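Local coordinates for msDPBB_sym2 protein (PDB 7DWW), which is a computationally designed double-psi beta-barrel built from two identical sequence halves, modelling the core fold of RNA polymerase, at residues A[5-10]-A[63-68]; A[22-27]-A[50-55]. One frame throughout, in Å; residues are numbered along the deposited sequence.

Interaction 1 of 2, residues A[5-10]-A[63-68]; sequences VIARVA and NIVRMD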
loop_
_atom_site.group_PDB
_atom_site.type_symbol
_atom_site.label_atom_id
_atom_site.label_comp_id
_atom_site.label_asym_id
_atom_site.label_seq_id
_atom_site.Cartn_x
_atom_site.Cartn_y
_atom_site.Cartn_z
ATOM N N VAL A 5 2.971 7.538 6.208
ATOM C CA VAL A 5 2.350 6.651 7.193
ATOM C C VAL A 5 3.093 5.317 7.178
ATOM O O VAL A 5 3.838 5.018 6.255
ATOM C CB VAL A 5 0.850 6.431 6.931
ATOM C CG1 VAL A 5 0.112 7.730 6.987
ATOM C CG2 VAL A 5 0.616 5.703 5.567
ATOM N N ILE A 6 2.896 4.520 8.228
ATOM C CA ILE A 6 3.508 3.202 8.357
ATOM C C ILE A 6 2.392 2.170 8.273
ATOM O O ILE A 6 1.368 2.292 8.952
ATOM C CB ILE A 6 4.289 3.059 9.683
ATOM C CG1 ILE A 6 5.323 4.170 9.765
ATOM C CG2 ILE A 6 4.874 1.686 9.840
ATOM C CD1 ILE A 6 6.399 4.110 8.736
ATOM N N ALA A 7 2.590 1.150 7.455
ATOM C CA ALA A 7 1.584 0.104 7.349
ATOM C C ALA A 7 2.279 -1.235 7.237
ATOM O O ALA A 7 3.465 -1.312 6.894
ATOM C CB ALA A 7 0.663 0.322 6.147
ATOM N N ARG A 8 1.550 -2.295 7.577
ATOM C CA ARG A 8 2.051 -3.647 7.427
ATOM C C ARG A 8 1.617 -4.215 6.086
ATOM O O ARG A 8 0.471 -4.035 5.662
ATOM C CB ARG A 8 1.551 -4.568 8.537
ATOM C CG ARG A 8 2.665 -5.249 9.290
ATOM C CD ARG A 8 2.118 -5.976 10.495
ATOM N NE ARG A 8 2.632 -5.509 11.777
ATOM C CZ ARG A 8 3.861 -5.717 12.244
ATOM N NH1 ARG A 8 4.745 -6.387 11.521
ATOM N NH2 ARG A 8 4.204 -5.256 13.447
ATOM N N VAL A 9 2.526 -4.939 5.449
ATOM C CA VAL A 9 2.296 -5.439 4.101
ATOM C C VAL A 9 1.367 -6.644 4.186
ATOM O O VAL A 9 1.573 -7.538 5.022
ATOM C CB VAL A 9 3.636 -5.789 3.428
ATOM C CG1 VAL A 9 3.439 -6.567 2.117
ATOM C CG2 VAL A 9 4.465 -4.510 3.237
ATOM N N ALA A 10 0.325 -6.655 3.359
ATOM C CA ALA A 10 -0.581 -7.783 3.198
ATOM C C ALA A 10 -0.799 -8.064 1.718
ATOM O O ALA A 10 -0.574 -7.215 0.869
ATOM C CB ALA A 10 -1.935 -7.540 3.866
ATOM N N ASN A 63 -4.356 -1.041 9.589
ATOM C CA ASN A 63 -3.158 -0.279 9.172
ATOM C C ASN A 63 -2.321 -1.203 8.272
ATOM O O ASN A 63 -1.128 -1.381 8.493
ATOM C CB ASN A 63 -2.548 0.534 10.315
ATOM C CG ASN A 63 -1.119 0.937 10.099
ATOM O OD1 ASN A 63 -0.207 0.303 10.611
ATOM N ND2 ASN A 63 -0.923 1.956 9.292
ATOM N N ILE A 64 -2.977 -1.790 7.279
ATOM C CA ILE A 64 -2.263 -2.661 6.310
ATOM C C ILE A 64 -2.266 -1.959 4.953
ATOM O O ILE A 64 -3.057 -1.050 4.761
ATOM C CB ILE A 64 -2.956 -4.023 6.158
ATOM C CG1 ILE A 64 -4.456 -3.865 5.944
ATOM C CG2 ILE A 64 -2.623 -4.958 7.305
ATOM C CD1 ILE A 64 -5.132 -5.102 5.443
ATOM N N VAL A 65 -1.357 -2.388 4.089
ATOM C CA VAL A 65 -1.312 -1.933 2.675
ATOM C C VAL A 65 -1.343 -3.214 1.852
ATOM O O VAL A 65 -0.473 -4.027 2.044
ATOM C CB VAL A 65 -0.088 -1.056 2.359
ATOM C CG1 VAL A 65 1.221 -1.707 2.726
ATOM C CG2 VAL A 65 -0.075 -0.635 0.902
ATOM N N ARG A 66 -2.363 -3.400 1.030
ATOM C CA ARG A 66 -2.452 -4.636 0.246
ATOM C C ARG A 66 -1.737 -4.442 -1.083
ATOM O O ARG A 66 -1.948 -3.437 -1.763
ATOM C CB ARG A 66 -3.907 -5.006 -0.002
ATOM C CG ARG A 66 -4.583 -5.606 1.204
ATOM C CD ARG A 66 -5.827 -6.365 0.829
ATOM N NE ARG A 66 -6.576 -6.764 2.021
ATOM C CZ ARG A 66 -6.323 -7.852 2.739
ATOM N NH1 ARG A 66 -5.338 -8.666 2.393
ATOM N NH2 ARG A 66 -7.072 -8.136 3.803
ATOM N N MET A 67 -0.909 -5.431 -1.459
ATOM C CA MET A 67 0.022 -5.366 -2.573
ATOM C C MET A 67 -0.036 -6.679 -3.341
ATOM O O MET A 67 -0.280 -7.736 -2.772
ATOM C CB MET A 67 1.481 -5.123 -2.115
ATOM C CG MET A 67 1.706 -3.864 -1.274
ATOM S SD MET A 67 3.443 -3.774 -0.747
ATOM C CE MET A 67 4.331 -3.820 -2.297
ATOM N N ASP A 68 0.212 -6.595 -4.647
ATOM C CA ASP A 68 0.432 -7.794 -5.445
ATOM C C ASP A 68 1.754 -8.456 -5.048
ATOM O O ASP A 68 2.727 -7.785 -4.691
ATOM C CB ASP A 68 0.438 -7.413 -6.924
ATOM C CG ASP A 68 0.567 -8.604 -7.834
ATOM O OD1 ASP A 68 -0.474 -9.008 -8.373
ATOM O OD2 ASP A 68 1.682 -9.146 -7.959
#

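Interaction 2 of 2, residues A[22-27]-A[50-55]; sequences VRMDEE and ARVALA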
loop_
_atom_site.group_PDB
_atom_site.type_symbol
_atom_site.label_atom_id
_atom_site.label_comp_id
_atom_site.label_asym_id
_atom_site.label_seq_id
_atom_site.Cartn_x
_atom_site.Cartn_y
_atom_site.Cartn_z
ATOM N N VAL A 22 -1.701 -0.339 -4.974
ATOM C CA VAL A 22 -1.745 -0.761 -3.580
ATOM C C VAL A 22 -3.036 -0.236 -2.976
ATOM O O VAL A 22 -3.576 0.785 -3.402
ATOM C CB VAL A 22 -0.508 -0.294 -2.789
ATOM C CG1 VAL A 22 0.757 -0.885 -3.408
ATOM C CG2 VAL A 22 -0.436 1.217 -2.738
ATOM N N ARG A 23 -3.547 -0.947 -1.961
ATOM C CA ARG A 23 -4.871 -0.681 -1.431
ATOM C C ARG A 23 -4.758 -0.379 0.060
ATOM O O ARG A 23 -4.164 -1.156 0.811
ATOM C CB ARG A 23 -5.829 -1.849 -1.696
ATOM C CG ARG A 23 -5.883 -2.222 -3.210
ATOM C CD ARG A 23 -7.075 -3.129 -3.571
ATOM N NE ARG A 23 -8.313 -2.364 -3.692
ATOM C CZ ARG A 23 -8.732 -1.796 -4.820
ATOM N NH1 ARG A 23 -8.022 -1.926 -5.929
ATOM N NH2 ARG A 23 -9.862 -1.102 -4.836
ATOM N N MET A 24 -5.304 0.773 0.449
ATOM C CA MET A 24 -5.247 1.339 1.792
ATOM C C MET A 24 -6.650 1.760 2.198
ATOM O O MET A 24 -7.442 2.178 1.352
ATOM C CB MET A 24 -4.330 2.568 1.822
ATOM C CG MET A 24 -2.893 2.292 1.432
ATOM S SD MET A 24 -2.006 3.851 1.164
ATOM C CE MET A 24 -2.298 4.610 2.760
ATOM N N ASP A 25 -6.962 1.666 3.492
ATOM C CA ASP A 25 -8.308 2.041 3.927
ATOM C C ASP A 25 -8.482 3.559 3.893
ATOM O O ASP A 25 -7.511 4.339 3.897
ATOM C CB ASP A 25 -8.615 1.508 5.335
ATOM C CG ASP A 25 -7.793 2.194 6.400
ATOM O OD1 ASP A 25 -6.658 1.757 6.678
ATOM O OD2 ASP A 25 -8.257 3.233 6.905
ATOM N N GLU A 26 -9.746 3.983 3.829
ATOM C CA GLU A 26 -10.057 5.405 3.684
ATOM C C GLU A 26 -9.410 6.264 4.784
ATOM O O GLU A 26 -8.840 7.325 4.506
ATOM C CB GLU A 26 -11.570 5.625 3.666
ATOM C CG GLU A 26 -11.972 7.092 3.865
ATOM C CD GLU A 26 -13.083 7.553 2.937
ATOM O OE1 GLU A 26 -13.059 8.730 2.504
ATOM O OE2 GLU A 26 -13.983 6.739 2.642
ATOM N N GLU A 27 -9.504 5.846 6.047
ATOM C CA GLU A 27 -8.931 6.669 7.111
ATOM C C GLU A 27 -7.439 6.880 6.898
ATOM O O GLU A 27 -6.916 7.982 7.117
ATOM C CB GLU A 27 -9.193 6.044 8.481
ATOM C CG GLU A 27 -10.578 6.297 8.955
ATOM C CD GLU A 27 -10.809 5.804 10.360
ATOM O OE1 GLU A 27 -9.850 5.784 11.154
ATOM O OE2 GLU A 27 -11.953 5.412 10.649
ATOM N N ALA A 50 4.038 3.365 -6.578
ATOM C CA ALA A 50 2.829 2.641 -6.951
ATOM C C ALA A 50 1.681 3.632 -6.960
ATOM O O ALA A 50 1.832 4.785 -6.553
ATOM C CB ALA A 50 2.558 1.498 -5.968
ATOM N N ARG A 51 0.496 3.184 -7.332
ATOM C CA ARG A 51 -0.683 4.070 -7.268
ATOM C C ARG A 51 -1.598 3.515 -6.185
ATOM O O ARG A 51 -1.596 2.326 -5.994
ATOM C CB ARG A 51 -1.356 4.223 -8.631
ATOM C CG ARG A 51 -0.480 4.952 -9.633
ATOM C CD ARG A 51 -1.183 5.663 -10.775
ATOM N NE ARG A 51 -0.216 6.427 -11.534
ATOM C CZ ARG A 51 -0.065 7.734 -11.440
ATOM N NH1 ARG A 51 -0.836 8.426 -10.629
ATOM N NH2 ARG A 51 0.848 8.344 -12.156
ATOM N N VAL A 52 -2.381 4.373 -5.553
ATOM C CA VAL A 52 -3.219 3.974 -4.393
ATOM C C VAL A 52 -4.686 3.832 -4.775
ATOM O O VAL A 52 -5.167 4.648 -5.531
ATOM C CB VAL A 52 -3.064 5.007 -3.262
ATOM C CG1 VAL A 52 -3.739 4.568 -1.986
ATOM C CG2 VAL A 52 -1.622 5.305 -2.984
ATOM N N ALA A 53 -5.347 2.839 -4.193
ATOM C CA ALA A 53 -6.794 2.623 -4.364
ATOM C C ALA A 53 -7.409 2.226 -3.021
ATOM O O ALA A 53 -6.683 1.816 -2.149
ATOM C CB ALA A 53 -7.053 1.593 -5.423
ATOM N N LEU A 54 -8.714 2.356 -2.893
ATOM C CA LEU A 54 -9.391 2.077 -1.613
ATOM C C LEU A 54 -9.319 0.602 -1.241
ATOM O O LEU A 54 -9.573 -0.236 -2.085
ATOM C CB LEU A 54 -10.844 2.533 -1.692
ATOM C CG LEU A 54 -11.092 3.924 -1.136
ATOM C CD1 LEU A 54 -12.528 4.350 -1.356
ATOM C CD2 LEU A 54 -10.729 3.975 0.332
ATOM N N ALA A 55 -9.054 0.356 0.041
ATOM C CA ALA A 55 -9.019 -0.982 0.652
ATOM C C ALA A 55 -10.416 -1.568 0.551
ATOM O O ALA A 55 -11.364 -0.807 0.614
ATOM C CB ALA A 55 -8.625 -0.850 2.090
#

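Interaction 1 of 2, residues A[5-10]-A[63-68]
R8 and A10 pair with the strand 64-67 in parallel register, one of the strand pairings of this double-psi beta-barrel; the closest approach of the two strand axes is 4.4 Å at an angle of 44°. R8 N donates to N63 O and R8 O accepts from V65 N, while A10 N donates to V65 O and A10 O accepts from M67 N, so each of the two residues spans a neighbour on the opposing strand. The contact from N63 ND2 to I6 O is implausibly short, and N63 is poorly ordered, so its geometry is doubtful. On the face carrying V9, V65 CG1 lies 4.0 Å from A7 CB and 4.3 Å from V9 CG2, with V83 and I85 of strand 82-87 also touching V65. M67 crosses V9 obliquely, its SD 4.0 Å from V9 CG1.

R66 occupies the other face. Its CB lies 4.1 Å from A10 O; CG comes alongside the A10 methyl, and from CG to NE the chain runs extended (chi2 -161°, chi3 -171°), bringing the guanidinium obliquely up to that methyl. NE has a long, weak ion pair with D59 OD2, and NH1 is hydrogen-bonded to L11 O, which helps fix the group's rotation. NH1 also meets A10 CB at 3.9 Å, while I64 CD1 sits over one guanidinium face, 3.7 Å above the plane and offset toward its rim.

Interaction 2 of 2, residues A[22-27]-A[50-55]
A53 CB covers one face of the R23 guanidinium, 3.5 Å above its plane and offset toward the rim, with NH1 the nearest nitrogen at 3.7 Å. L54 O approaches the same group obliquely and accepts from both NE and NH2; R23 NE and R23 NH2 each lie 2.9 Å from L54 O, but both bonds are weak, with an N-H...O angle of only 123°. A bend at chi3 (79°) turns the guanidinium over the A53 methyl and brings both donors to that carbonyl. An alanine here, in place of the arginine, would remove the two donors and the flat cover, which would probably leave L54 O without its side-chain partners and the methyl of A53 less well packed.

The backbones of the two strands run parallel, a strand pairing of the double-psi barrel: V22 N donates to R51 O, V22 O accepts from A53 N, and M24 N bonds to A53 O. The last bond, A55 N to M24 O, differs in kind, the donor standing 61° out of the carbonyl plane where strand 47-54 ends. Among the buried side chains, M24 SD meets V52 CG1 at 3.7 Å, and V22 CG1 meets A50 CB at 3.9 Å; M29 of helix 26-32 touches both M24 and V52. D25 is the N-cap of that helix, its OD2 hydrogen-bonded to L28 N. Alongside the helix start, L54 CD2 packs 3.6 Å from E26 N and 3.8 Å from E26 CB.

In the fold
Interactions 1 and 2 are counterparts in the two sequence halves, which repeat at an offset of 43 residues, so V9 with V65 corresponds to V52 with V22, and A10 with R66 to A53 with R23. The polar ends correspond too: the arginines reach equivalent carbonyls, L11 O and L54 O, the second only by weak bonds. The centres of interactions 1 and 2 lie about 9 Å apart. The two outermost strands of the sheet order, 21-24 and 64-67, meet through R66 N and R23 O at 2.9 Å, a probable hydrogen bond, and V65 CG2 packs 3.7 Å from V22 CB, consistent with closure of the barrel.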